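Local coordinates for protein amidohydrolase (Thermotoga maritima, PDB 3OOQ) that is probably a metal-dependent hydrolase of the amidohydrolase family with a TIM-barrel domain, and may act as an allantoinase, at residues F[325-329]-F[330-334]. Sequence-based numbering, arbitrary orientation.
Sequences YGAKE and EDLLK
Ala327 CB meets both methyls of Leu332, CD1 and CD2, each at 3.8 Å, on the buried side of a helix N-terminus. With CG of Leu332 beside its backbone N and anti to the carbonyl carbon (chi1 -68°), the branch reaches the Ala327 methyl, and Ile291 of helix 290-297 touches both residues. An alanine in place of Leu332 would probably take both methyls from Ala327 and leave a gap beside Ile291. Lys328 occupies the N-cap position; its carbonyl starts the helical bonding by accepting Leu332 N at 3.0 Å, nearly straight (N-H...O 166°) and in the carbonyl plane. Leu333 N repeats the pattern to Glu329 O at 2.9 Å. The Glu329 side chain lies beside that of Leu333 and points the same way; Glu329 OE2 lies 3.8 Å from Leu333 CD1 and is hydrogen-bonded to His367 NE2. The exposed side is looser: Lys328 and Asp331 point the same way, yet NZ of Lys328 stays 5.1 Å from OD2 of Asp331. A water joins the backbone N of Lys328 to the Asp331 carboxylate, donating to Asp331 OD2 at 2.6 Å. Asp331 is thus tied to the N-cap N-H through one water, and its negative charge near the helix N-terminus is likely to be electrostatically favourable.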
loop_
_atom_site.group_PDB
_atom_site.type_symbol
_atom_site.label_atom_id
_atom_site.label_comp_id
_atom_site.label_asym_id
_atom_site.label_seq_id
_atom_site.Cartn_x
_atom_site.Cartn_y
_atom_site.Cartn_z
ATOM N N TYR F 325 -46.157 -20.465 -2.978
ATOM C CA TYR F 325 -46.340 -19.010 -2.871
ATOM C C TYR F 325 -47.372 -18.470 -3.873
ATOM O O TYR F 325 -47.230 -17.355 -4.406
ATOM C CB TYR F 325 -44.984 -18.294 -3.002
ATOM C CG TYR F 325 -43.972 -18.816 -2.008
ATOM C CD1 TYR F 325 -43.145 -19.893 -2.331
ATOM C CD2 TYR F 325 -43.873 -18.268 -0.729
ATOM C CE1 TYR F 325 -42.217 -20.395 -1.422
ATOM C CE2 TYR F 325 -42.946 -18.767 0.203
ATOM C CZ TYR F 325 -42.122 -19.830 -0.163
ATOM O OH TYR F 325 -41.206 -20.345 0.733
ATOM N N GLY F 326 -48.395 -19.287 -4.136
ATOM C CA GLY F 326 -49.561 -18.869 -4.920
ATOM C C GLY F 326 -49.464 -19.025 -6.424
ATOM O O GLY F 326 -50.397 -18.654 -7.139
ATOM N N ALA F 327 -48.354 -19.582 -6.906
ATOM C CA ALA F 327 -48.125 -19.751 -8.333
ATOM C C ALA F 327 -48.673 -21.091 -8.830
ATOM O O ALA F 327 -48.562 -22.104 -8.146
ATOM C CB ALA F 327 -46.638 -19.637 -8.652
ATOM N N LYS F 328 -49.239 -21.091 -10.033
ATOM C CA LYS F 328 -49.881 -22.282 -10.581
ATOM C C LYS F 328 -49.028 -22.943 -11.648
ATOM O O LYS F 328 -48.354 -22.267 -12.427
ATOM C CB LYS F 328 -51.264 -21.928 -11.144
ATOM C CG LYS F 328 -52.159 -21.241 -10.127
ATOM C CD LYS F 328 -52.984 -20.144 -10.795
ATOM C CE LYS F 328 -53.716 -19.268 -9.759
ATOM N NZ LYS F 328 -54.269 -18.037 -10.387
ATOM N N GLU F 329 -49.099 -24.274 -11.689
ATOM C CA GLU F 329 -48.270 -25.106 -12.554
ATOM C C GLU F 329 -48.187 -24.639 -14.014
ATOM O O GLU F 329 -47.091 -24.527 -14.561
ATOM C CB GLU F 329 -48.762 -26.563 -12.496
ATOM C CG GLU F 329 -48.066 -27.472 -13.489
ATOM C CD GLU F 329 -48.818 -28.781 -13.725
ATOM O OE1 GLU F 329 -49.487 -29.262 -12.781
ATOM O OE2 GLU F 329 -48.733 -29.324 -14.856
ATOM N N GLU F 330 -49.349 -24.397 -14.631
ATOM C CA GLU F 330 -49.458 -24.003 -16.041
ATOM C C GLU F 330 -48.598 -22.763 -16.317
ATOM O O GLU F 330 -47.852 -22.711 -17.301
ATOM C CB GLU F 330 -50.939 -23.723 -16.388
ATOM C CG GLU F 330 -51.271 -23.506 -17.863
ATOM C CD GLU F 330 -52.761 -23.172 -18.103
ATOM O OE1 GLU F 330 -53.047 -22.320 -18.975
ATOM O OE2 GLU F 330 -53.635 -23.756 -17.417
ATOM N N ASP F 331 -48.709 -21.777 -15.434
ATOM C CA ASP F 331 -47.944 -20.523 -15.521
ATOM C C ASP F 331 -46.435 -20.734 -15.313
ATOM O O ASP F 331 -45.585 -20.187 -16.054
ATOM C CB ASP F 331 -48.460 -19.529 -14.468
ATOM C CG ASP F 331 -49.837 -18.969 -14.802
ATOM O OD1 ASP F 331 -50.159 -18.823 -15.998
ATOM O OD2 ASP F 331 -50.594 -18.655 -13.857
ATOM N N LEU F 332 -46.111 -21.516 -14.287
ATOM C CA LEU F 332 -44.725 -21.812 -13.958
ATOM C C LEU F 332 -44.028 -22.556 -15.090
ATOM O O LEU F 332 -42.825 -22.374 -15.311
ATOM C CB LEU F 332 -44.651 -22.612 -12.666
ATOM C CG LEU F 332 -45.073 -21.842 -11.422
ATOM C CD1 LEU F 332 -45.376 -22.812 -10.284
ATOM C CD2 LEU F 332 -43.966 -20.835 -11.002
ATOM N N LEU F 333 -44.773 -23.390 -15.813
ATOM C CA LEU F 333 -44.205 -24.033 -16.994
ATOM C C LEU F 333 -43.923 -23.026 -18.106
ATOM O O LEU F 333 -42.841 -23.054 -18.706
ATOM C CB LEU F 333 -45.104 -25.179 -17.485
ATOM C CG LEU F 333 -45.110 -26.382 -16.556
ATOM C CD1 LEU F 333 -46.262 -27.377 -16.938
ATOM C CD2 LEU F 333 -43.752 -27.050 -16.639
ATOM N N LYS F 334 -44.876 -22.123 -18.347
ATOM C CA LYS F 334 -44.731 -21.079 -19.382
ATOM C C LYS F 334 -43.536 -20.148 -19.105
ATOM O O LYS F 334 -42.807 -19.771 -20.025
ATOM C CB LYS F 334 -46.001 -20.220 -19.509
ATOM C CG LYS F 334 -47.236 -20.938 -19.997
ATOM C CD LYS F 334 -48.402 -19.971 -20.216
ATOM C CE LYS F 334 -49.661 -20.742 -20.684
ATOM N NZ LYS F 334 -50.707 -19.855 -21.283
HETATM O O HOH W 1 -49.757 -18.677 -11.437
#